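Local coordinates for protein lactaldehyde dehydrogenase (Escherichia coli, PDB 2IMP) that oxidises L-lactaldehyde irreversibly to L-lactate with NAD+, also acting on glycolaldehyde, in the breakdown of L-fucose and L-rhamnose, at residues Ala109-Ile112 / Asp113-Glu117; Arg161-Ala164 / Pro165-Thr169; Asp461-His464 / Gly465-Tyr469. One frame throughout, in Å; residues are numbered along the deposited sequence.

Interaction 1: residues Ala109-Ile112 / Asp113-Glu117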
# COMPACT_ATOMS: atom_id res chain seq x y z
N ALA A 109 -4.69 -26.05 -8.44
CA ALA A 109 -4.66 -26.33 -7.01
C ALA A 109 -3.73 -25.34 -6.28
O ALA A 109 -4.09 -24.82 -5.22
CB ALA A 109 -4.19 -27.77 -6.76
N ASP A 110 -2.55 -25.11 -6.84
CA ASP A 110 -1.63 -24.15 -6.23
C ASP A 110 -2.22 -22.72 -6.24
O ASP A 110 -2.06 -21.97 -5.28
CB ASP A 110 -0.28 -24.14 -6.96
CG ASP A 110 0.46 -25.46 -6.84
OD1 ASP A 110 0.25 -26.19 -5.85
OD2 ASP A 110 1.26 -25.77 -7.75
N TYR A 111 -2.91 -22.38 -7.32
CA TYR A 111 -3.54 -21.07 -7.43
C TYR A 111 -4.58 -20.85 -6.32
O TYR A 111 -4.61 -19.79 -5.69
CB TYR A 111 -4.19 -20.93 -8.81
CG TYR A 111 -4.71 -19.55 -9.12
CD1 TYR A 111 -5.97 -19.14 -8.68
CD2 TYR A 111 -3.96 -18.66 -9.89
CE1 TYR A 111 -6.47 -17.89 -9.01
CE2 TYR A 111 -4.46 -17.40 -10.22
CZ TYR A 111 -5.71 -17.02 -9.78
OH TYR A 111 -6.22 -15.80 -10.13
N ILE A 112 -5.42 -21.86 -6.10
CA ILE A 112 -6.43 -21.78 -5.04
C ILE A 112 -5.78 -21.57 -3.66
O ILE A 112 -6.20 -20.72 -2.89
CB ILE A 112 -7.32 -23.05 -5.03
CG1 ILE A 112 -8.15 -23.12 -6.32
CG2 ILE A 112 -8.23 -23.04 -3.80
CD1 ILE A 112 -9.06 -24.34 -6.46
N ASP A 113 -4.75 -22.36 -3.36
CA ASP A 113 -4.02 -22.22 -2.11
C ASP A 113 -3.43 -20.80 -1.98
O ASP A 113 -3.52 -20.18 -0.93
CB ASP A 113 -2.89 -23.24 -2.01
CG ASP A 113 -3.38 -24.64 -1.64
OD1 ASP A 113 -4.48 -24.76 -1.06
OD2 ASP A 113 -2.65 -25.61 -1.91
N TYR A 114 -2.81 -20.33 -3.07
CA TYR A 114 -2.24 -18.99 -3.09
C TYR A 114 -3.31 -17.93 -2.75
O TYR A 114 -3.09 -17.07 -1.90
CB TYR A 114 -1.63 -18.70 -4.47
CG TYR A 114 -1.36 -17.23 -4.72
CD1 TYR A 114 -0.28 -16.58 -4.12
CD2 TYR A 114 -2.24 -16.47 -5.48
CE1 TYR A 114 -0.09 -15.19 -4.29
CE2 TYR A 114 -2.07 -15.10 -5.65
CZ TYR A 114 -1.00 -14.47 -5.05
OH TYR A 114 -0.87 -13.11 -5.21
N MET A 115 -4.46 -18.01 -3.42
CA MET A 115 -5.54 -17.08 -3.15
C MET A 115 -6.07 -17.15 -1.71
O MET A 115 -6.36 -16.12 -1.09
CB MET A 115 -6.69 -17.31 -4.14
CG MET A 115 -6.45 -16.71 -5.52
SD MET A 115 -6.38 -14.89 -5.47
CE MET A 115 -5.60 -14.53 -7.02
N ALA A 116 -6.18 -18.37 -1.17
CA ALA A 116 -6.65 -18.53 0.20
C ALA A 116 -5.76 -17.77 1.22
O ALA A 116 -6.21 -17.38 2.29
CB ALA A 116 -6.70 -20.02 0.57
N GLU A 117 -4.50 -17.58 0.84
CA GLU A 117 -3.53 -16.89 1.68
C GLU A 117 -3.83 -15.38 1.84
O GLU A 117 -3.22 -14.72 2.69
CB GLU A 117 -2.12 -17.08 1.11
CG GLU A 117 -1.74 -18.54 0.92
CD GLU A 117 -0.38 -18.73 0.29
OE1 GLU A 117 0.07 -17.85 -0.48
OE2 GLU A 117 0.25 -19.77 0.55

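Interaction 2: residues Arg161-Ala164 / Pro165-Thr169. With LAC (lactic acid), chain E.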
# COMPACT_ATOMS: atom_id res chain seq x y z
N ARG A 161 -9.64 -19.39 -11.12
CA ARG A 161 -9.26 -18.00 -11.32
C ARG A 161 -10.38 -17.02 -10.93
O ARG A 161 -10.12 -15.88 -10.54
CB ARG A 161 -8.85 -17.77 -12.77
CG ARG A 161 -8.14 -16.44 -13.01
CD ARG A 161 -7.73 -16.31 -14.47
NE ARG A 161 -6.32 -15.95 -14.59
CZ ARG A 161 -5.67 -15.86 -15.75
NH1 ARG A 161 -6.30 -16.11 -16.90
NH2 ARG A 161 -4.38 -15.54 -15.75
N LYS A 162 -11.63 -17.48 -11.03
CA LYS A 162 -12.76 -16.65 -10.67
C LYS A 162 -13.34 -16.98 -9.27
O LYS A 162 -13.51 -16.09 -8.46
CB LYS A 162 -13.86 -16.73 -11.74
CG LYS A 162 -13.36 -16.36 -13.13
CD LYS A 162 -14.47 -16.46 -14.18
CE LYS A 162 -13.89 -16.34 -15.59
NZ LYS A 162 -13.15 -15.06 -15.82
N MET A 163 -13.61 -18.25 -9.00
CA MET A 163 -14.19 -18.65 -7.72
C MET A 163 -13.29 -18.49 -6.47
O MET A 163 -13.79 -18.17 -5.39
CB MET A 163 -14.72 -20.10 -7.79
CG MET A 163 -13.67 -21.21 -7.71
SD MET A 163 -13.11 -21.58 -6.02
CE MET A 163 -14.50 -22.50 -5.38
N ALA A 164 -11.98 -18.71 -6.61
CA ALA A 164 -11.07 -18.58 -5.48
C ALA A 164 -11.06 -17.15 -4.86
O ALA A 164 -11.30 -16.99 -3.66
CB ALA A 164 -9.65 -19.00 -5.89
N PRO A 165 -10.80 -16.12 -5.68
CA PRO A 165 -10.79 -14.74 -5.16
C PRO A 165 -12.22 -14.37 -4.68
O PRO A 165 -12.39 -13.73 -3.65
CB PRO A 165 -10.39 -13.90 -6.37
CG PRO A 165 -9.75 -14.89 -7.31
CD PRO A 165 -10.55 -16.13 -7.13
N ALA A 166 -13.22 -14.78 -5.45
CA ALA A 166 -14.61 -14.50 -5.11
C ALA A 166 -14.99 -15.02 -3.71
O ALA A 166 -15.47 -14.25 -2.87
CB ALA A 166 -15.54 -15.10 -6.16
N LEU A 167 -14.78 -16.31 -3.48
CA LEU A 167 -15.10 -16.90 -2.18
C LEU A 167 -14.28 -16.35 -1.01
O LEU A 167 -14.81 -16.08 0.07
CB LEU A 167 -14.94 -18.42 -2.23
CG LEU A 167 -16.23 -19.20 -2.50
CD1 LEU A 167 -16.87 -18.72 -3.79
CD2 LEU A 167 -15.92 -20.69 -2.56
N LEU A 168 -12.97 -16.21 -1.23
CA LEU A 168 -12.08 -15.70 -0.20
C LEU A 168 -12.57 -14.36 0.40
O LEU A 168 -12.58 -14.18 1.61
CB LEU A 168 -10.67 -15.52 -0.77
CG LEU A 168 -9.51 -15.23 0.20
CD1 LEU A 168 -9.61 -13.80 0.74
CD2 LEU A 168 -9.53 -16.25 1.34
N THR A 169 -13.00 -13.45 -0.48
CA THR A 169 -13.47 -12.13 -0.07
C THR A 169 -14.93 -12.06 0.44
O THR A 169 -15.46 -10.98 0.71
CB THR A 169 -13.29 -11.12 -1.23
OG1 THR A 169 -13.89 -11.64 -2.43
CG2 THR A 169 -11.80 -10.88 -1.50
C LAC E . -4.79 -17.00 -19.99
CA LAC E . -5.90 -17.66 -20.75
CB LAC E . -6.14 -19.07 -20.18
O LAC E . -5.01 -15.96 -19.35
OHN LAC E . -7.12 -16.91 -20.60
OXT LAC E . -3.56 -17.51 -20.04

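Interaction 3: residues Asp461-His464 / Gly465-Tyr469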
# COMPACT_ATOMS: atom_id res chain seq x y z
N ASP A 461 -5.72 -12.44 -11.09
CA ASP A 461 -4.49 -12.83 -10.41
C ASP A 461 -3.90 -11.78 -9.44
O ASP A 461 -4.20 -10.59 -9.52
CB ASP A 461 -3.40 -13.22 -11.42
CG ASP A 461 -3.89 -14.18 -12.50
OD1 ASP A 461 -4.91 -14.86 -12.31
OD2 ASP A 461 -3.23 -14.25 -13.56
N GLY A 462 -3.08 -12.27 -8.51
CA GLY A 462 -2.43 -11.41 -7.55
C GLY A 462 -3.35 -10.55 -6.71
O GLY A 462 -4.55 -10.78 -6.65
N LYS A 463 -2.76 -9.56 -6.05
CA LYS A 463 -3.51 -8.65 -5.20
C LYS A 463 -4.62 -7.88 -5.95
O LYS A 463 -5.75 -7.75 -5.46
CB LYS A 463 -2.54 -7.65 -4.56
CG LYS A 463 -3.17 -6.69 -3.58
CD LYS A 463 -2.15 -5.69 -3.08
CE LYS A 463 -1.62 -4.83 -4.22
NZ LYS A 463 -0.51 -3.93 -3.78
N HIS A 464 -4.29 -7.38 -7.13
CA HIS A 464 -5.26 -6.64 -7.92
C HIS A 464 -6.42 -7.51 -8.43
O HIS A 464 -7.54 -7.04 -8.54
CB HIS A 464 -4.54 -5.94 -9.08
CG HIS A 464 -3.45 -5.02 -8.62
ND1 HIS A 464 -3.70 -3.90 -7.86
CD2 HIS A 464 -2.11 -5.10 -8.75
CE1 HIS A 464 -2.56 -3.33 -7.54
NE2 HIS A 464 -1.57 -4.03 -8.06
N GLY A 465 -6.12 -8.77 -8.72
CA GLY A 465 -7.17 -9.68 -9.16
C GLY A 465 -8.10 -9.92 -7.98
O GLY A 465 -9.31 -9.99 -8.13
N LEU A 466 -7.52 -10.06 -6.79
CA LEU A 466 -8.33 -10.27 -5.59
C LEU A 466 -9.25 -9.07 -5.31
O LEU A 466 -10.41 -9.24 -4.93
CB LEU A 466 -7.45 -10.49 -4.36
CG LEU A 466 -8.28 -10.74 -3.10
CD1 LEU A 466 -8.57 -12.24 -2.98
CD2 LEU A 466 -7.56 -10.23 -1.86
N HIS A 467 -8.70 -7.87 -5.50
CA HIS A 467 -9.46 -6.65 -5.25
C HIS A 467 -10.65 -6.45 -6.19
O HIS A 467 -11.57 -5.70 -5.86
CB HIS A 467 -8.52 -5.44 -5.30
CG HIS A 467 -7.61 -5.34 -4.11
ND1 HIS A 467 -6.58 -4.43 -4.03
CD2 HIS A 467 -7.59 -6.04 -2.95
CE1 HIS A 467 -5.96 -4.57 -2.87
NE2 HIS A 467 -6.55 -5.54 -2.19
N GLU A 468 -10.64 -7.10 -7.35
CA GLU A 468 -11.77 -7.00 -8.26
C GLU A 468 -13.07 -7.52 -7.58
O GLU A 468 -14.17 -7.14 -7.96
CB GLU A 468 -11.54 -7.81 -9.55
CG GLU A 468 -10.51 -7.25 -10.53
CD GLU A 468 -10.78 -5.81 -10.97
OE1 GLU A 468 -11.97 -5.41 -10.99
OE2 GLU A 468 -9.81 -5.10 -11.29
N TYR A 469 -12.89 -8.38 -6.58
CA TYR A 469 -14.01 -8.96 -5.86
C TYR A 469 -14.37 -8.24 -4.55
O TYR A 469 -15.12 -8.75 -3.71
CB TYR A 469 -13.76 -10.45 -5.59
CG TYR A 469 -13.91 -11.27 -6.85
CD1 TYR A 469 -12.85 -11.44 -7.73
CD2 TYR A 469 -15.16 -11.81 -7.19
CE1 TYR A 469 -13.02 -12.13 -8.94
CE2 TYR A 469 -15.34 -12.51 -8.39
CZ TYR A 469 -14.26 -12.66 -9.26
OH TYR A 469 -14.44 -13.31 -10.46
O HOH W 1 -8.12 -4.44 -9.25
O HOH W 2 -6.18 -3.19 -6.85

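Interaction 1: residues Ala109-Ile112 / Asp113-Glu117
At chi1 -172° CG of Tyr111 points opposite the backbone N, whereas CG of Met115, one helical turn on, is anti to its own carbonyl carbon (chi1 -79°); the two side chains therefore leave the helix side by side and point the same way. A bend at the next bond of Met115 lays its thioether along the phenol. Methylene CG of Met115 approaches the ring obliquely, 3.7 Å from CE1 of Tyr111, and methyl CE closes on the far end, 3.4 Å from OH of Tyr111. The sulfur SD of Met115 sits 5.4 Å from the centroid of the Tyr111 ring and 40° off its normal, an oblique Met-aromatic contact. Beneath the pair runs the backbone bond from Met115 N to Tyr111 O, 2.9 Å long. Equivalent i to i+4 bonds join Tyr114 N to Asp110 O and Ala116 N to Ile112 O, and that from Asp113 N to Ala109 O is longer at 3.2 Å. On another side of the helix two like charges come near, OD1 of Asp110 lying 4.9 Å from OD2 of Asp113. Arg80 of helix 65-81 forms a salt bridge to each and probably offsets their repulsion; Ser76 takes the other oxygen of Asp113. Next along the chain, Glu117 makes salt bridges with Arg121 and Arg73 of a second subunit. The Tyr111 ring also meets Phe157 edge-to-face, and its hydroxyl is hydrogen-bonded to Asp461 while packing on Arg161. Tyr111 and Met115 thus form an i to i+4 Met-aromatic pair on the face of an alpha helix turned to helix 155-168, with Tyr111 in the second shell of the lactate site, its side chain about 9 Å from the bound lactic acid.

Interaction 2: residues Arg161-Ala164 / Pro165-Thr169
Helix 155-168 is the connecting helix of a beta-alpha-beta unit between strands 134-149 and 172-176; Arg161 on it reaches into the lactate site, while Pro165 kinks it one turn later. Pro165 has no N-H, its N being closed into the ring through CD, so the i to i+4 bond to Arg161 O is missing; ring atom CG of Pro165 comes to 3.4 Å of that O. CD of Pro165 lies 3.3 Å from CB of Ala164, a close approach usual before a trans proline. Beyond the kink the bonding resumes, long from Ala166 N to Lys162 O at 3.3 Å, then short from Leu167 N to Met163 O at 2.8 Å. Met163 holds CG between its backbone N and carbonyl carbon (chi1 78°), and with further bends its methyl CE comes across the side chain of Leu167, 3.6 Å from CD2. Arg161 extends through its first two bonds and turns at the third, which presents the edge of the guanidinium to the ligand: NH1 donates, in plane and almost straight (176°), to carboxylate atom O of lactic acid at 2.8 Å. Its NH2 makes salt bridges to Asp461 and Glu443, and Asn286 and Glu251 are also hydrogen-bonded to the lactic acid. Two carboxylates on the one nitrogen are likely to limit the rotation of the guanidinium and to favour its positive charge, leaving NH1 aimed at the acid product.

Interaction 3: residues Asp461-His464 / Gly465-Tyr469
Carbonyl O of His464 is gripped twice: water 1 donates to it at 2.8 Å, and Glu468 N makes a weak bond to the same O at 3.3 Å. The same water donates to OE2 of Glu468 at 2.7 Å, tying that carboxylate back to the turn before. A second water joins the two histidines, lying in plane at the edge of both rings, 2.8 Å from ND1 of His464 and 3.1 Å from ND1 of His467. The imidazole of His467, its CG anti to the carbonyl carbon (chi1 -72°), folds back over the preceding turn: Lys463 O sits over one face, 3.3 Å above the ring plane and offset toward the rim, while CG of Lys463 meets CE1 of His467 at 3.6 Å where the two side chains cross. With an alanine at His467 the bridging water would probably lose its ND1 partner there, and CG of Lys463 the imidazole packed against it. Earlier in the turn, Gly465 N bonds to Asp461 O at 2.8 Å, bent to 132° and from above the carbonyl plane. Asp461 N fills the place that a CB on Gly465 would need, and Gly462 has positive phi (56°), a conformation glycine favours. The ends of Lys463 and His464 reach other chains: Lys463 forms salt bridges with Glu125 of a third subunit and Glu123 of a second, and His464 NE2 is hydrogen-bonded to that Glu125. This is a short helix at a subunit interface of the tetramer, leading from Asp461, beside the lactate site, into strand 470-478, which pairs with strand 134-149.

In the fold
From the N terminus the contacts come in series, none nesting in or crossing another. Each closes no more than a single helical turn: interaction 1 near the end of helix 98-116, interaction 2 in the later half of helix 155-168, interaction 3 in the short helix 462-467 close to the C terminus. In space they meet. Met115 packs its CB against Ala164 CB (3.8 Å), joining the first two helices, and its methyl rests near Asp461 and Gly462. Tyr469 lies against Ala166 and Thr169, linking interactions 2 and 3. Arg161, Asp461 and Tyr111 draw all three together behind the bound lactic acid.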